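Local atomic coordinates of glutaredoxin (Grx-1) (Archaeoglobus fulgidus, PDB entry 3IC4), a protein that probably transfers electrons as a small thiol-disulfide oxidoreductase of the glutaredoxin family, within the thioredoxin clan. Residues H24-T28 and V68-V72; F31-V37 and L86-R91. Numbering follows the deposited sequence.

Contact 1: H24-T28 and V68-V72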
ATOM      1  N   HIS A  24     -11.524  -2.700  -4.739  1.00  2.00           N
ATOM      2  CA  HIS A  24     -10.743  -3.553  -3.814  1.00  2.00           C
ATOM      3  C   HIS A  24      -9.898  -2.736  -2.907  1.00  2.00           C
ATOM      4  O   HIS A  24      -9.798  -3.010  -1.733  1.00  2.00           O
ATOM      5  CB  HIS A  24      -9.824  -4.503  -4.563  1.00  2.00           C
ATOM      6  CG  HIS A  24     -10.512  -5.266  -5.643  1.00  3.01           C
ATOM      7  ND1 HIS A  24     -11.493  -6.181  -5.374  1.00  2.50           N
ATOM      8  CD2 HIS A  24     -10.319  -5.290  -6.986  1.00  3.01           C
ATOM      9  CE1 HIS A  24     -11.919  -6.710  -6.503  1.00  5.21           C
ATOM     10  NE2 HIS A  24     -11.205  -6.214  -7.505  1.00  4.56           N
ATOM     11  N   CYS A  25      -9.308  -1.699  -3.482  1.00  2.00           N
ATOM     12  CA  CYS A  25      -8.498  -0.713  -2.719  1.00  2.00           C
ATOM     13  C   CYS A  25      -9.329   0.070  -1.748  1.00  2.00           C
ATOM     14  O   CYS A  25      -8.918   0.255  -0.608  1.00  2.00           O
ATOM     15  CB  CYS A  25      -7.789   0.252  -3.634  1.00  2.00           C
ATOM     16  SG  CYS A  25      -6.576  -0.566  -4.679  1.00  2.00           S
ATOM     17  N   LYS A  26     -10.517   0.500  -2.175  1.00  2.00           N
ATOM     18  CA  LYS A  26     -11.482   1.167  -1.254  1.00  2.00           C
ATOM     19  C   LYS A  26     -11.819   0.301  -0.046  1.00  2.00           C
ATOM     20  O   LYS A  26     -11.851   0.782   1.079  1.00  2.00           O
ATOM     21  CB  LYS A  26     -12.784   1.554  -1.968  1.00  2.00           C
ATOM     22  CG  LYS A  26     -12.666   2.668  -2.977  1.00  2.57           C
ATOM     23  CD  LYS A  26     -13.991   2.937  -3.691  1.00  2.00           C
ATOM     24  CE  LYS A  26     -13.816   3.858  -4.850  1.00  4.92           C
ATOM     25  NZ  LYS A  26     -15.118   4.207  -5.357  1.00  2.00           N
ATOM     26  N   ARG A  27     -12.137  -0.960  -0.281  1.00  2.00           N
ATOM     27  CA  ARG A  27     -12.472  -1.913   0.778  1.00  2.00           C
ATOM     28  C   ARG A  27     -11.291  -2.080   1.774  1.00  2.00           C
ATOM     29  O   ARG A  27     -11.444  -2.093   2.976  1.00  2.00           O
ATOM     30  CB  ARG A  27     -12.876  -3.265   0.186  1.00  2.00           C
ATOM     31  CG  ARG A  27     -14.281  -3.318  -0.344  1.00  2.00           C
ATOM     32  CD  ARG A  27     -14.661  -4.733  -0.788  1.00  2.00           C
ATOM     33  NE  ARG A  27     -14.214  -4.978  -2.138  1.00  2.00           N
ATOM     34  CZ  ARG A  27     -14.861  -4.606  -3.243  1.00  2.00           C
ATOM     35  NH1 ARG A  27     -14.341  -4.921  -4.421  1.00  2.86           N
ATOM     36  NH2 ARG A  27     -16.002  -3.933  -3.250  1.00  2.00           N
ATOM     37  N   THR A  28     -10.099  -2.203   1.208  1.00  2.00           N
ATOM     38  CA  THR A  28      -8.899  -2.358   2.021  1.00  2.00           C
ATOM     39  C   THR A  28      -8.644  -1.101   2.876  1.00  2.00           C
ATOM     40  O   THR A  28      -8.321  -1.211   4.042  1.00  2.00           O
ATOM     41  CB  THR A  28      -7.676  -2.613   1.122  1.00  2.00           C
ATOM     42  OG1 THR A  28      -7.953  -3.744   0.302  1.00  2.00           O
ATOM     43  CG2 THR A  28      -6.377  -2.874   1.931  1.00  2.00           C
ATOM     44  N   VAL A  68      -2.835  -4.262  -7.386  1.00  2.00           N
ATOM     45  CA  VAL A  68      -3.120  -3.595  -6.108  1.00  2.00           C
ATOM     46  C   VAL A  68      -4.527  -4.050  -5.666  1.00  2.00           C
ATOM     47  O   VAL A  68      -5.264  -4.577  -6.490  1.00  2.00           O
ATOM     48  CB  VAL A  68      -3.056  -2.011  -6.221  1.00  2.00           C
ATOM     49  CG1 VAL A  68      -1.599  -1.534  -6.481  1.00  4.27           C
ATOM     50  CG2 VAL A  68      -3.927  -1.560  -7.351  1.00  2.00           C
ATOM     51  N   PRO A  69      -4.881  -3.889  -4.365  1.00  2.00           N
ATOM     52  CA  PRO A  69      -4.055  -3.255  -3.294  1.00  2.00           C
ATOM     53  C   PRO A  69      -2.885  -4.090  -2.819  1.00  2.00           C
ATOM     54  O   PRO A  69      -2.907  -5.299  -2.900  1.00  2.00           O
ATOM     55  CB  PRO A  69      -5.054  -3.097  -2.120  1.00  2.00           C
ATOM     56  CG  PRO A  69      -6.013  -4.286  -2.330  1.00  2.00           C
ATOM     57  CD  PRO A  69      -6.201  -4.296  -3.820  1.00  2.00           C
ATOM     58  N   VAL A  70      -1.833  -3.411  -2.333  1.00  2.00           N
ATOM     59  CA  VAL A  70      -0.769  -4.087  -1.579  1.00  2.00           C
ATOM     60  C   VAL A  70      -0.637  -3.384  -0.237  1.00  2.00           C
ATOM     61  O   VAL A  70      -0.598  -2.142  -0.161  1.00  2.00           O
ATOM     62  CB  VAL A  70       0.585  -4.099  -2.318  1.00  2.00           C
ATOM     63  CG1 VAL A  70       1.756  -4.654  -1.405  1.00  2.00           C
ATOM     64  CG2 VAL A  70       0.430  -4.909  -3.585  1.00  2.00           C
ATOM     65  N   VAL A  71      -0.660  -4.160   0.813  1.00  2.00           N
ATOM     66  CA  VAL A  71      -0.457  -3.627   2.170  1.00  2.00           C
ATOM     67  C   VAL A  71       0.811  -4.289   2.716  1.00  2.00           C
ATOM     68  O   VAL A  71       0.957  -5.497   2.702  1.00  2.00           O
ATOM     69  CB  VAL A  71      -1.651  -3.854   3.115  1.00  2.00           C
ATOM     70  CG1 VAL A  71      -1.363  -3.263   4.516  1.00  2.00           C
ATOM     71  CG2 VAL A  71      -2.916  -3.201   2.534  1.00  2.00           C
ATOM     72  N   VAL A  72       1.687  -3.428   3.203  1.00  2.00           N
ATOM     73  CA  VAL A  72       3.017  -3.813   3.660  1.00  2.00           C
ATOM     74  C   VAL A  72       3.174  -3.484   5.119  1.00  2.00           C
ATOM     75  O   VAL A  72       2.855  -2.354   5.561  1.00  2.00           O
ATOM     76  CB  VAL A  72       4.154  -3.101   2.890  1.00  2.00           C
ATOM     77  CG1 VAL A  72       5.535  -3.696   3.362  1.00  2.86           C
ATOM     78  CG2 VAL A  72       3.913  -3.252   1.378  1.00  6.16           C
TER
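Pro69 gives up the most surface here, followed by Cys25 and Thr28 in equal measure. The peptide bond between Val68 and Pro69 is cis. It lies in the loop that leads into strand 70-73, and the proline ring is turned toward the first turns of helix 23-35.

Cys25 and Pro69 face each other most closely along the backbone of the two segments, with their CA atoms 5.2 Å apart. The sulfur rests against the cis peptide: Cys25 SG is 3.7 Å from Pro69 N, 3.8 Å from Pro69 CD and 3.9 Å from Val68 CG2. His24 adds its CB, with His24 CB 3.7 Å from Pro69 CD, at the more exposed margin.

Thr28 sits one helical turn after His24 and covers another part of the ring, with Thr28 OG1 3.3 Å from Pro69 CG. Thr28 OG1 also donates a hydrogen bond of 2.8 Å to His24 O, the carbonyl that accepts from Thr28 N. The methyl Thr28 CG2 meets Val71 CG2 at 3.5 Å, so the contact runs on into the strand. Met16 of strand 15-18 touches Cys25, Thr28 and Val71, so the contact joins the sheet.

Cys25 is the second cysteine of a Cys22/Cys25 CxxC pattern at a helix start, consistent with the redox site of thioredoxin-fold proteins, where a cis-proline faces the cysteines. No hydrogen bond joins the two segments, and Cys25 SG has its hydrogen bond elsewhere. Here sulfur and cis-proline meet by van der Waals contact, a close fit that probably helps shape the redox site.

Contact 2: F31-V37 and L86-R91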
ATOM      1  N   PHE A  31     -11.000  -1.230   5.695  1.00  2.00           N
ATOM      2  CA  PHE A  31     -10.504  -2.200   6.664  1.00  2.00           C
ATOM      3  C   PHE A  31      -9.495  -1.587   7.609  1.00  2.00           C
ATOM      4  O   PHE A  31      -9.550  -1.794   8.815  1.00  2.00           O
ATOM      5  CB  PHE A  31      -9.897  -3.432   5.957  1.00  2.00           C
ATOM      6  CG  PHE A  31      -9.215  -4.409   6.912  1.00  2.00           C
ATOM      7  CD1 PHE A  31      -9.938  -5.372   7.573  1.00  5.40           C
ATOM      8  CD2 PHE A  31      -7.877  -4.301   7.185  1.00  2.00           C
ATOM      9  CE1 PHE A  31      -9.322  -6.191   8.525  1.00  8.87           C
ATOM     10  CE2 PHE A  31      -7.272  -5.111   8.105  1.00  3.90           C
ATOM     11  CZ  PHE A  31      -7.995  -6.027   8.780  1.00  6.20           C
ATOM     12  N   LEU A  32      -8.505  -0.912   7.027  1.00  2.00           N
ATOM     13  CA  LEU A  32      -7.403  -0.326   7.793  1.00  2.00           C
ATOM     14  C   LEU A  32      -7.929   0.744   8.697  1.00  2.00           C
ATOM     15  O   LEU A  32      -7.493   0.854   9.842  1.00  2.00           O
ATOM     16  CB  LEU A  32      -6.314   0.218   6.853  1.00  2.00           C
ATOM     17  CG  LEU A  32      -5.529  -0.845   6.065  1.00  2.00           C
ATOM     18  CD1 LEU A  32      -4.648  -0.156   5.081  1.00  2.00           C
ATOM     19  CD2 LEU A  32      -4.795  -1.804   6.975  1.00  2.00           C
ATOM     20  N   LYS A  33      -8.897   1.519   8.223  1.00  2.00           N
ATOM     21  CA  LYS A  33      -9.476   2.575   9.072  1.00  2.13           C
ATOM     22  C   LYS A  33     -10.128   2.010  10.295  1.00  2.00           C
ATOM     23  O   LYS A  33     -10.018   2.577  11.397  1.00  2.00           O
ATOM     24  CB  LYS A  33     -10.520   3.395   8.303  1.00  2.00           C
ATOM     25  CG  LYS A  33      -9.873   4.319   7.308  1.00  3.26           C
ATOM     26  CD  LYS A  33     -10.729   4.951   6.189  1.00  7.46           C
ATOM     27  CE  LYS A  33     -11.901   5.685   6.578  1.00  7.64           C
ATOM     28  NZ  LYS A  33     -12.526   6.349   5.353  1.00  7.34           N
ATOM     29  N   ARG A  34     -10.892   0.950  10.082  1.00  3.22           N
ATOM     30  CA  ARG A  34     -11.664   0.287  11.130  1.00  4.89           C
ATOM     31  C   ARG A  34     -10.715  -0.412  12.126  1.00  5.26           C
ATOM     32  O   ARG A  34     -10.945  -0.435  13.342  1.00  5.44           O
ATOM     33  CB  ARG A  34     -12.646  -0.678  10.455  1.00  6.13           C
ATOM     34  CG  ARG A  34     -13.483  -1.467  11.395  1.00  9.80           C
ATOM     35  CD  ARG A  34     -14.858  -1.821  10.816  1.00 11.95           C
ATOM     36  NE  ARG A  34     -15.704  -2.401  11.900  1.00 16.48           N
ATOM     37  CZ  ARG A  34     -16.595  -1.778  12.707  1.00 19.07           C
ATOM     38  NH1 ARG A  34     -16.868  -0.464  12.607  1.00 21.33           N
ATOM     39  NH2 ARG A  34     -17.255  -2.500  13.632  1.00 17.96           N
ATOM     40  N   GLU A  35      -9.596  -0.910  11.614  1.00  6.20           N
ATOM     41  CA  GLU A  35      -8.625  -1.607  12.433  1.00  7.41           C
ATOM     42  C   GLU A  35      -8.014  -0.722  13.512  1.00  7.64           C
ATOM     43  O   GLU A  35      -7.637  -1.199  14.602  1.00  8.49           O
ATOM     44  CB  GLU A  35      -7.545  -2.247  11.531  1.00  7.59           C
ATOM     45  CG  GLU A  35      -6.702  -3.311  12.182  1.00 11.13           C
ATOM     46  CD  GLU A  35      -7.424  -4.593  12.649  1.00 15.91           C
ATOM     47  OE1 GLU A  35      -8.590  -4.893  12.271  1.00 15.45           O
ATOM     48  OE2 GLU A  35      -6.776  -5.335  13.451  1.00 17.40           O
ATOM     49  N   GLY A  36      -7.871   0.561  13.216  1.00  8.41           N
ATOM     50  CA  GLY A  36      -7.410   1.496  14.224  1.00  9.24           C
ATOM     51  C   GLY A  36      -5.888   1.626  14.298  1.00  9.86           C
ATOM     52  O   GLY A  36      -5.375   2.262  15.211  1.00 11.58           O
ATOM     53  N   VAL A  37      -5.197   1.020  13.328  1.00 11.10           N
ATOM     54  CA  VAL A  37      -3.751   1.091  13.196  1.00 11.25           C
ATOM     55  C   VAL A  37      -3.346   2.386  12.476  1.00  9.64           C
ATOM     56  O   VAL A  37      -4.112   2.908  11.708  1.00  8.78           O
ATOM     57  CB  VAL A  37      -3.209  -0.186  12.515  1.00 11.82           C
ATOM     58  CG1 VAL A  37      -3.355  -1.373  13.515  1.00 14.34           C
ATOM     59  CG2 VAL A  37      -3.909  -0.457  11.180  1.00 13.73           C
ATOM     60  N   LEU A  86      -5.327  -9.829   5.897  1.00  2.49           N
ATOM     61  CA  LEU A  86      -5.038  -8.505   6.426  1.00  2.00           C
ATOM     62  C   LEU A  86      -5.033  -8.494   7.967  1.00  2.00           C
ATOM     63  O   LEU A  86      -4.170  -7.902   8.552  1.00  2.00           O
ATOM     64  CB  LEU A  86      -6.023  -7.454   5.850  1.00  2.00           C
ATOM     65  CG  LEU A  86      -5.895  -7.125   4.345  1.00  2.00           C
ATOM     66  CD1 LEU A  86      -7.123  -6.368   3.725  1.00  2.00           C
ATOM     67  CD2 LEU A  86      -4.651  -6.313   4.120  1.00  2.00           C
ATOM     68  N   LYS A  87      -5.991  -9.161   8.614  1.00  2.52           N
ATOM     69  CA  LYS A  87      -6.022  -9.250  10.082  1.00  3.32           C
ATOM     70  C   LYS A  87      -4.762  -9.944  10.572  1.00  3.27           C
ATOM     71  O   LYS A  87      -4.085  -9.413  11.405  1.00  4.18           O
ATOM     72  CB  LYS A  87      -7.252 -10.021  10.566  1.00  3.24           C
ATOM     73  CG  LYS A  87      -8.555  -9.261  10.359  1.00  7.64           C
ATOM     74  CD  LYS A  87      -9.787 -10.176  10.582  1.00  9.99           C
ATOM     75  CE  LYS A  87     -11.105  -9.451  10.160  1.00 12.00           C
ATOM     76  NZ  LYS A  87     -12.384 -10.077  10.583  1.00 10.63           N
ATOM     77  N   GLU A  88      -4.370 -11.052   9.946  1.00  5.07           N
ATOM     78  CA  GLU A  88      -3.111 -11.709  10.301  1.00  6.30           C
ATOM     79  C   GLU A  88      -1.857 -10.790  10.143  1.00  4.92           C
ATOM     80  O   GLU A  88      -0.972 -10.753  11.011  1.00  5.48           O
ATOM     81  CB  GLU A  88      -2.963 -12.984   9.472  1.00  6.64           C
ATOM     82  CG  GLU A  88      -1.677 -13.705   9.732  1.00 12.02           C
ATOM     83  CD  GLU A  88      -1.348 -13.821  11.210  1.00 19.80           C
ATOM     84  OE1 GLU A  88      -2.205 -14.375  11.945  1.00 23.03           O
ATOM     85  OE2 GLU A  88      -0.233 -13.376  11.635  1.00 23.46           O
ATOM     86  N   LEU A  89      -1.786 -10.054   9.032  1.00  5.59           N
ATOM     87  CA  LEU A  89      -0.684  -9.143   8.792  1.00  4.09           C
ATOM     88  C   LEU A  89      -0.600  -8.101   9.901  1.00  5.27           C
ATOM     89  O   LEU A  89       0.471  -7.852  10.437  1.00  6.55           O
ATOM     90  CB  LEU A  89      -0.827  -8.427   7.441  1.00  3.64           C
ATOM     91  CG  LEU A  89       0.282  -7.437   7.028  1.00  2.00           C
ATOM     92  CD1 LEU A  89       1.577  -8.157   6.749  1.00  2.00           C
ATOM     93  CD2 LEU A  89      -0.153  -6.659   5.821  1.00  2.00           C
ATOM     94  N   ILE A  90      -1.727  -7.479  10.237  1.00  6.48           N
ATOM     95  CA  ILE A  90      -1.763  -6.312  11.139  1.00  7.49           C
ATOM     96  C   ILE A  90      -1.613  -6.800  12.587  1.00  7.93           C
ATOM     97  O   ILE A  90      -0.924  -6.164  13.392  1.00  7.61           O
ATOM     98  CB  ILE A  90      -3.091  -5.406  10.900  1.00  7.70           C
ATOM     99  CG1 ILE A  90      -3.140  -4.826   9.494  1.00  8.40           C
ATOM    100  CG2 ILE A  90      -3.196  -4.244  11.902  1.00 10.00           C
ATOM    101  CD1 ILE A  90      -1.907  -4.162   9.138  1.00  8.26           C
ATOM    102  N   ARG A  91      -2.205  -7.937  12.911  1.00  8.05           N
ATOM    103  CA  ARG A  91      -2.323  -8.327  14.320  1.00 10.80           C
ATOM    104  C   ARG A  91      -1.204  -9.288  14.715  1.00 11.99           C
ATOM    105  O   ARG A  91      -0.686  -9.224  15.850  1.00 13.75           O
ATOM    106  CB  ARG A  91      -3.686  -8.989  14.606  1.00 10.21           C
ATOM    107  CG  ARG A  91      -4.911  -8.162  14.158  1.00 11.06           C
ATOM    108  CD  ARG A  91      -6.229  -8.927  14.265  1.00 11.16           C
ATOM    109  NE  ARG A  91      -7.321  -8.022  13.936  1.00 12.92           N
ATOM    110  CZ  ARG A  91      -8.621  -8.316  13.963  1.00 13.41           C
ATOM    111  NH1 ARG A  91      -9.037  -9.528  14.297  1.00 12.71           N
ATOM    112  NH2 ARG A  91      -9.513  -7.373  13.639  1.00 13.37           N
TER
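This is a helix-helix contact between the C-terminal end of helix 23-35, with the turn after it, and the last helix, 83-91. The segment axes approach to 11.5 Å, and their N-to-C directions differ by 45°.

Phe31 fills the space between the helices. Leu86 CB lies over one face of its ring, 4.0 Å from the centroid, in a CH-pi contact. Lys87 and Ile90 reach the ring edge, with Lys87 CG 3.6 Å from Phe31 CZ.

Ile90 is the main apolar residue of the later helix. Ile90 CG2 meets Val37 CG1 at 3.3 Å and Glu35 CG at 3.6 Å. Gly36, just after the helix, has positive phi, and Val37 follows, turned toward Ile90.

A bidentate salt bridge closes the more exposed side. Arg91 NE donates to Glu35 OE2 at 2.8 Å, and Arg91 NH2 donates to Glu35 OE1 at 3.0 Å. Toward the sheet, Leu86 and Leu89 pack on Val71 of strand 70-73.

The pairing fits the thioredoxin fold of glutaredoxins, in which the helix after the CxxC motif and the C-terminal helix pack together on one face of the central sheet.

How the contacts relate
From the N terminus, the chain forms strand 15-18 and enters helix 23-35. The start of this helix supplies 24-28 to contact 1; its end and the two residues after it supply 31-37 to contact 2. The chain then passes through strand 40-43 and helix 49-63 before 68-72 closes the loop of contact 1. Strand 76-79 follows, and 86-91 closes contact 2. The segments alternate, so the two loops cross rather than nest. Together they tie one helix to strand 70-73 and to the last helix. The contacts also touch: Val71 CG2 lies 3.9 Å from Leu86 CD2, and Thr28 CG2 lies 4.0 Å from Leu86 CD1.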